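Local coordinates for protein benzoylformate Decarboxylase (Polynucleobacter necessarius, PDB 4K9Q) that probably decarboxylates benzoylformate to benzaldehyde and carbon dioxide, using thiamine diphosphate held with a magnesium ion as cofactor, at residues N106-L109 with L110-I113; F139-A142 with Y143-M147; L356-L359 with K360-P364; K497-T500 with L501-K505. All coordinates share one frame; numbering follows the deposited sequence.

Contact 1. Residues N106-L109 with L110-I113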
# COMPACT_ATOMS: atom_id res chain seq x y z
N ASN A 106 -20.17 4.85 -4.30
CA ASN A 106 -20.09 5.26 -5.69
C ASN A 106 -19.18 6.46 -5.96
O ASN A 106 -19.14 6.97 -7.09
CB ASN A 106 -21.51 5.50 -6.23
CG ASN A 106 -22.41 4.30 -5.99
OD1 ASN A 106 -23.21 4.30 -5.05
ND2 ASN A 106 -22.27 3.27 -6.82
N GLU A 107 -18.47 6.91 -4.93
CA GLU A 107 -17.36 7.87 -5.07
C GLU A 107 -17.72 9.16 -5.81
O GLU A 107 -17.17 9.46 -6.87
CB GLU A 107 -16.14 7.19 -5.69
CG GLU A 107 -15.63 5.99 -4.86
CD GLU A 107 -14.43 5.27 -5.46
OE1 GLU A 107 -13.95 5.68 -6.54
OE2 GLU A 107 -13.98 4.28 -4.84
N PRO A 108 -18.62 9.96 -5.22
CA PRO A 108 -18.97 11.27 -5.75
C PRO A 108 -17.80 12.24 -5.61
O PRO A 108 -16.73 11.85 -5.11
CB PRO A 108 -20.13 11.71 -4.85
CG PRO A 108 -19.79 11.09 -3.53
CD PRO A 108 -19.23 9.72 -3.90
N LEU A 109 -18.00 13.48 -6.04
CA LEU A 109 -16.97 14.50 -5.94
C LEU A 109 -16.41 14.58 -4.53
O LEU A 109 -17.16 14.47 -3.55
CB LEU A 109 -17.53 15.87 -6.34
CG LEU A 109 -16.50 16.97 -6.51
CD1 LEU A 109 -15.71 16.76 -7.78
CD2 LEU A 109 -17.19 18.33 -6.49
N LEU A 110 -15.10 14.73 -4.43
CA LEU A 110 -14.42 14.98 -3.16
C LEU A 110 -14.46 13.78 -2.20
O LEU A 110 -14.30 13.92 -0.98
CB LEU A 110 -14.90 16.29 -2.52
CG LEU A 110 -14.36 17.52 -3.28
CD1 LEU A 110 -15.22 18.75 -3.08
CD2 LEU A 110 -12.91 17.82 -2.91
N THR A 111 -14.65 12.59 -2.76
CA THR A 111 -14.40 11.37 -2.01
C THR A 111 -12.89 11.18 -1.87
O THR A 111 -12.13 11.33 -2.83
CB THR A 111 -14.97 10.14 -2.72
OG1 THR A 111 -16.39 10.26 -2.79
CG2 THR A 111 -14.62 8.87 -1.96
N ASN A 112 -12.46 10.87 -0.65
CA ASN A 112 -11.07 10.57 -0.44
C ASN A 112 -10.90 9.07 -0.70
O ASN A 112 -11.05 8.25 0.20
CB ASN A 112 -10.66 10.94 0.99
CG ASN A 112 -9.16 10.99 1.16
OD1 ASN A 112 -8.41 10.72 0.22
ND2 ASN A 112 -8.72 11.37 2.36
N ILE A 113 -10.62 8.73 -1.96
CA ILE A 113 -10.65 7.34 -2.41
C ILE A 113 -9.47 6.57 -1.82
O ILE A 113 -8.34 7.05 -1.87
CB ILE A 113 -10.66 7.27 -3.95
CG1 ILE A 113 -11.92 7.96 -4.49
CG2 ILE A 113 -10.58 5.82 -4.42
CD1 ILE A 113 -11.89 8.25 -5.98
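Pro108 and Thr111 close a type II beta turn in the loop between strands 93-98 and 126-127, a local contact buried where subunits meet. The turn is held twice at one acceptor, Pro108 O. The backbone N of Thr111 gives the usual turn bond, 3.2 Å from Pro108 O, and the hydroxyl of the same residue donates a shorter one, with OG1 2.8 Å from that oxygen. Both donors come from the same face of the carbonyl, each tilted by about 30° from its plane. Thr111 OG1 can reach because it stands anti to its own carbonyl carbon (chi1 -63°), which also brings it 3.1 Å from Pro108 CD. At the corner, Leu110 takes a positive phi of 68°, and its side chain lies alongside that of Leu109, CG to CG 3.9 Å, the two pointing the same way. The Leu110 side chain ends about 5 Å from a bound thiamine diphosphate. The turn brings the residues on either side of it together, and Glu107, extended beyond CG, crosses Ile113 at about a right angle: Glu107 OE1 lies 3.3 Å from Ile113 CD1, and OE2 3.8 Å from CG2 of the same isoleucine. The carboxylate is paired by Lys304 of the second subunit at OE1 and by Arg141 of the third at OE2. These two cations probably keep Glu107 ionised although isoleucine methyls lie against its carboxylate, while the two bonds at Pro108 O help hold the turn, from whose corner Leu110 approaches the cofactor.

Contact 2. Residues F139-A142 with Y143-M147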
# COMPACT_ATOMS: atom_id res chain seq x y z
N PHE A 139 -10.64 7.99 17.83
CA PHE A 139 -9.87 9.10 18.37
C PHE A 139 -8.98 8.67 19.53
O PHE A 139 -7.82 9.10 19.64
CB PHE A 139 -10.78 10.27 18.76
CG PHE A 139 -11.05 11.24 17.63
CD1 PHE A 139 -10.28 12.38 17.48
CD2 PHE A 139 -12.07 10.99 16.73
CE1 PHE A 139 -10.52 13.28 16.43
CE2 PHE A 139 -12.33 11.89 15.68
CZ PHE A 139 -11.55 13.03 15.54
N MET A 140 -9.50 7.82 20.42
CA MET A 140 -8.67 7.32 21.51
C MET A 140 -7.49 6.48 20.98
O MET A 140 -6.36 6.64 21.44
CB MET A 140 -9.48 6.49 22.51
CG MET A 140 -8.67 6.07 23.73
SD MET A 140 -8.10 7.48 24.70
CE MET A 140 -6.32 7.20 24.69
N ARG A 141 -7.76 5.59 20.04
CA ARG A 141 -6.68 4.79 19.45
C ARG A 141 -5.69 5.69 18.71
O ARG A 141 -4.49 5.44 18.73
CB ARG A 141 -7.24 3.71 18.51
CG ARG A 141 -6.18 2.83 17.86
CD ARG A 141 -6.79 1.58 17.22
NE ARG A 141 -5.78 0.87 16.45
CZ ARG A 141 -6.02 -0.09 15.57
NH1 ARG A 141 -7.26 -0.52 15.33
NH2 ARG A 141 -5.00 -0.66 14.93
N ALA A 142 -6.20 6.73 18.06
CA ALA A 142 -5.33 7.70 17.39
C ALA A 142 -4.38 8.37 18.39
O ALA A 142 -3.16 8.42 18.17
CB ALA A 142 -6.17 8.75 16.64
N TYR A 143 -4.93 8.86 19.49
CA TYR A 143 -4.14 9.48 20.54
C TYR A 143 -3.09 8.51 21.10
O TYR A 143 -1.92 8.86 21.23
CB TYR A 143 -5.05 9.97 21.68
CG TYR A 143 -4.32 10.62 22.84
CD1 TYR A 143 -3.66 9.85 23.79
CD2 TYR A 143 -4.33 12.00 23.01
CE1 TYR A 143 -3.00 10.44 24.85
CE2 TYR A 143 -3.67 12.60 24.06
CZ TYR A 143 -3.00 11.81 24.99
OH TYR A 143 -2.35 12.41 26.05
N ALA A 144 -3.54 7.30 21.42
CA ALA A 144 -2.66 6.27 21.99
C ALA A 144 -1.52 5.94 21.05
O ALA A 144 -0.37 5.85 21.46
CB ALA A 144 -3.45 5.02 22.31
N THR A 145 -1.84 5.77 19.77
CA THR A 145 -0.82 5.41 18.78
C THR A 145 0.20 6.53 18.63
O THR A 145 1.41 6.30 18.57
CB THR A 145 -1.46 5.10 17.43
OG1 THR A 145 -2.39 4.02 17.58
CG2 THR A 145 -0.38 4.73 16.41
N ALA A 146 -0.29 7.77 18.57
CA ALA A 146 0.57 8.92 18.36
C ALA A 146 1.51 9.17 19.54
O ALA A 146 2.66 9.57 19.35
CB ALA A 146 -0.27 10.17 18.08
N MET A 147 1.01 8.95 20.76
CA MET A 147 1.71 9.36 21.97
C MET A 147 2.72 8.35 22.52
O MET A 147 3.58 8.70 23.34
CB MET A 147 0.71 9.77 23.04
CG MET A 147 0.07 11.14 22.72
SD MET A 147 1.25 12.49 22.83
CE MET A 147 1.28 12.77 24.60
O HOH W 1 -2.93 1.49 16.39
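Thr145 sits one helical turn after Arg141 on helix 135-147, the helix of the beta-alpha-beta unit joining strands 126-127 and 154-159. Its CB lies 3.3 Å from Arg141 O, and the side chain also packs on Val154 of strand 154-159. OG1, anti to the carbonyl carbon of its own residue (chi1 -58°), turns back along the helix and donates to Arg141 O at 2.8 Å. The backbone N of Thr145 makes its helical bond to that same oxygen, but from the other face of the carbonyl plane. OG1 is also the acceptor of a water, 2.8 Å from the water oxygen, and that water takes the NE hydrogen of Arg141 at the edge of the guanidinium, in its plane, NE to water 2.9 Å. Arg141 reaches this position with an extended chain, its CG passing 4.0 Å from Thr145 OG1. With an alanine at Thr145 the hydroxyl goes, which is likely to leave Arg141 O with its backbone donor alone and the water beside Arg141 NE without the acceptor for its hydrogen. On another flank of the helix, Met140 bends at chi2 and chi3 and puts CE obliquely beside the Tyr143 ring, 3.9 Å from CD1; CG of Met147 lies over one face, toward the rim. One flank thus meets Leu15 of helix 4-15 through Met140 and Tyr143; on another, a water links the hydroxyl of Thr145 to Arg141 NE, leaving the far end of the guanidinium to pair with Glu107 of the third subunit.

Contact 3. Residues L356-L359 with K360-P364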
# COMPACT_ATOMS: atom_id res chain seq x y z
N LEU A 356 23.58 38.43 10.91
CA LEU A 356 23.32 37.57 12.07
C LEU A 356 23.87 38.17 13.37
O LEU A 356 23.20 38.15 14.40
CB LEU A 356 23.89 36.18 11.84
CG LEU A 356 23.16 35.34 10.79
CD1 LEU A 356 24.06 34.22 10.33
CD2 LEU A 356 21.82 34.81 11.33
N GLU A 357 25.09 38.70 13.32
CA GLU A 357 25.69 39.36 14.48
C GLU A 357 24.83 40.52 14.98
O GLU A 357 24.67 40.70 16.19
CB GLU A 357 27.08 39.89 14.15
CG GLU A 357 28.14 38.82 14.00
CD GLU A 357 29.46 39.42 13.57
OE1 GLU A 357 29.97 40.29 14.32
OE2 GLU A 357 29.97 39.06 12.48
N VAL A 358 24.29 41.31 14.06
CA VAL A 358 23.42 42.43 14.42
C VAL A 358 22.14 41.94 15.11
O VAL A 358 21.68 42.51 16.09
CB VAL A 358 23.09 43.31 13.20
CG1 VAL A 358 22.02 44.33 13.54
CG2 VAL A 358 24.36 44.01 12.73
N LEU A 359 21.58 40.84 14.61
CA LEU A 359 20.40 40.29 15.25
C LEU A 359 20.74 39.78 16.65
O LEU A 359 20.04 40.07 17.62
CB LEU A 359 19.81 39.16 14.41
CG LEU A 359 19.27 39.54 13.04
CD1 LEU A 359 18.79 38.28 12.33
CD2 LEU A 359 18.14 40.54 13.18
N LYS A 360 21.83 39.03 16.76
CA LYS A 360 22.24 38.46 18.04
C LYS A 360 22.47 39.55 19.10
O LYS A 360 21.92 39.47 20.21
CB LYS A 360 23.49 37.58 17.85
CG LYS A 360 24.10 37.06 19.13
CD LYS A 360 23.16 36.15 19.89
CE LYS A 360 23.75 35.78 21.24
NZ LYS A 360 22.95 34.75 21.94
N GLU A 361 23.24 40.57 18.75
CA GLU A 361 23.63 41.58 19.74
C GLU A 361 22.47 42.47 20.17
O GLU A 361 22.59 43.20 21.16
CB GLU A 361 24.82 42.41 19.24
CG GLU A 361 24.49 43.31 18.07
CD GLU A 361 25.73 43.88 17.39
OE1 GLU A 361 26.87 43.46 17.73
OE2 GLU A 361 25.57 44.74 16.51
N ASN A 362 21.36 42.41 19.44
CA ASN A 362 20.17 43.18 19.80
C ASN A 362 19.01 42.32 20.29
O ASN A 362 17.90 42.82 20.48
CB ASN A 362 19.71 44.05 18.62
CG ASN A 362 20.66 45.19 18.33
OD1 ASN A 362 20.71 46.18 19.07
ND2 ASN A 362 21.40 45.08 17.23
N SER A 363 19.26 41.02 20.47
CA SER A 363 18.22 40.09 20.92
C SER A 363 18.12 40.07 22.43
O SER A 363 19.13 40.14 23.13
CB SER A 363 18.51 38.67 20.42
OG SER A 363 18.39 38.57 19.02
N PRO A 364 16.89 39.95 22.95
CA PRO A 364 16.75 39.74 24.39
C PRO A 364 17.27 38.37 24.79
O PRO A 364 17.47 37.49 23.93
CB PRO A 364 15.24 39.85 24.62
CG PRO A 364 14.62 39.57 23.31
CD PRO A 364 15.59 40.07 22.27
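Near the C-terminal end of helix 352-361, Asn362 and Ser363 turn their side chains back onto the carbonyls of Val358 and Leu359. Among the polar bonds, Asn362 ND2 donates to Val358 O at 2.8 Å, while the backbone N of Asn362 gives that oxygen a weak bond only. Leu359 O is gripped by Ser363 OG at 2.6 Å and by Asn362 N at 3.2 Å, both well out of the carbonyl plane, one on each side. Ordinary helical bonds run just before this, Lys360 N to Leu356 O and Glu361 N to Glu357 O. Ser363 OG is also bonded to the hydroxyl of Tyr508 on helix 501-513. Packing contacts involve Glu361, with CG between the backbone N and the carbonyl carbon (chi1 68°), a position that lays it 3.2 Å from Glu357 O. Its carboxylate comes near Val358, OE2 to CG2 4.0 Å, and forms a salt bridge with Arg345. Val358 CG1 lies 3.8 Å from Asn362 ND2, and Leu356 and Leu359 pack on Leu426 of strand 423-428. Here, then, side-chain N-H and O-H groups supply donors to the last carbonyls, where regular helical donors run out, and Arg345 probably offsets the acidic charge of Glu361.

Contact 4. Residues K497-T500 with L501-K505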
# COMPACT_ATOMS: atom_id res chain seq x y z
N LYS A 497 11.82 46.67 3.99
CA LYS A 497 13.14 46.28 3.54
C LYS A 497 14.19 47.21 4.14
O LYS A 497 14.00 48.43 4.17
CB LYS A 497 13.19 46.35 2.01
CG LYS A 497 14.50 45.90 1.39
CD LYS A 497 14.32 45.76 -0.13
CE LYS A 497 15.61 45.39 -0.82
NZ LYS A 497 15.47 45.43 -2.30
N VAL A 498 15.29 46.64 4.63
CA VAL A 498 16.37 47.45 5.21
C VAL A 498 17.60 47.35 4.32
O VAL A 498 17.85 46.31 3.74
CB VAL A 498 16.68 47.03 6.67
CG1 VAL A 498 15.46 47.28 7.57
CG2 VAL A 498 17.11 45.57 6.73
N GLU A 499 18.36 48.43 4.21
CA GLU A 499 19.52 48.44 3.30
C GLU A 499 20.85 48.61 4.02
O GLU A 499 21.91 48.53 3.39
CB GLU A 499 19.36 49.54 2.25
CG GLU A 499 18.16 49.38 1.32
CD GLU A 499 18.36 48.30 0.27
OE1 GLU A 499 19.49 47.78 0.15
OE2 GLU A 499 17.38 47.97 -0.44
N THR A 500 20.81 48.88 5.32
CA THR A 500 22.04 48.97 6.11
C THR A 500 21.89 48.23 7.42
O THR A 500 20.78 47.95 7.86
CB THR A 500 22.41 50.43 6.46
OG1 THR A 500 21.47 50.95 7.42
CG2 THR A 500 22.44 51.32 5.22
N LEU A 501 23.02 47.94 8.06
CA LEU A 501 23.00 47.27 9.36
C LEU A 501 22.37 48.15 10.45
O LEU A 501 21.75 47.64 11.37
CB LEU A 501 24.40 46.80 9.75
CG LEU A 501 25.02 45.73 8.85
CD1 LEU A 501 26.42 45.38 9.33
CD2 LEU A 501 24.15 44.46 8.81
N ASP A 502 22.53 49.47 10.35
CA ASP A 502 21.84 50.35 11.30
C ASP A 502 20.32 50.32 11.10
O ASP A 502 19.56 50.31 12.06
CB ASP A 502 22.36 51.79 11.21
CG ASP A 502 21.80 52.68 12.30
OD1 ASP A 502 21.06 53.64 11.98
OD2 ASP A 502 22.07 52.39 13.49
N GLU A 503 19.88 50.30 9.85
CA GLU A 503 18.46 50.17 9.57
C GLU A 503 17.93 48.83 10.08
O GLU A 503 16.83 48.76 10.63
CB GLU A 503 18.18 50.31 8.07
CG GLU A 503 18.35 51.74 7.56
CD GLU A 503 18.11 51.87 6.07
OE1 GLU A 503 17.63 50.90 5.44
OE2 GLU A 503 18.39 52.97 5.53
N LEU A 504 18.73 47.78 9.91
CA LEU A 504 18.35 46.47 10.44
C LEU A 504 18.18 46.53 11.95
O LEU A 504 17.20 46.01 12.48
CB LEU A 504 19.40 45.41 10.07
CG LEU A 504 19.18 44.03 10.70
CD1 LEU A 504 17.85 43.45 10.26
CD2 LEU A 504 20.33 43.14 10.31
N LYS A 505 19.13 47.14 12.65
CA LYS A 505 19.02 47.23 14.10
C LYS A 505 17.71 47.91 14.49
O LYS A 505 16.98 47.42 15.36
CB LYS A 505 20.21 47.98 14.69
CG LYS A 505 20.06 48.27 16.18
CD LYS A 505 21.23 49.08 16.70
CE LYS A 505 20.98 49.47 18.15
NZ LYS A 505 22.11 50.27 18.70
O HOH W 2 14.47 50.76 6.60
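Glu503 OE1 accepts the backbone N of Glu499 at 2.9 Å, a nearly straight bond (169° at the hydrogen) that meets the carboxylate from above its plane. A water bridges the same oxygen, weakly, to Lys497 O. The extended Glu503 side chain reaches back from the first turn of helix 501-513 to the loop before it. In the other direction Thr500, the N-cap, accepts from Glu503 N through OG1 at 3.0 Å. Thr500 OG1 reaches it from between its own backbone N and carbonyl carbon (chi1 70°), with Glu503 CG only 3.2 Å from OG1. Because the Glu503 carboxylate takes Glu499 N and not the N of the N-cap residue, no capping box is completed, and Thr500 N is buried without a partner. Thr500 O then begins the helical bonds, accepting from Leu504 N. An alanine in place of Thr500 would remove the hydroxyl acceptor and is likely to leave Glu503 N, at the start of the helix, without its capping mate. The apolar part of the junction is Val498 CG2, 4.1 Å from Leu504 CB, the two side chains meeting at a slant. This junction lies in a beta-alpha-beta crossover of parallel strands 494-497 and 517-523: Val498 packs on Val522 and Leu504 on Ile520 of strand 517-523, while Leu501 and Leu504 also rest on helix 352-361.

All four are local contacts within one run of chain, but their places differ. Contacts 1 and 2 are buried, and both take partners from other subunits; within one chain their nearest atoms are about 14 Å apart, yet Glu107 of contact 1 and Arg141 of contact 2 join through copies in different subunits. Contacts 3 and 4 are partly buried, touch no other chain, and meet directly, Val358 CG1 lying 3.8 Å from Leu504 CD2. In contact 1 a turn carbonyl is taken twice; contact 2 adds a hydroxyl to a helical carbonyl in a helix's last turns. Contact 3 uses side-chain donors at a helix C-terminal end, contact 4 side-chain acceptors at an N-terminal one.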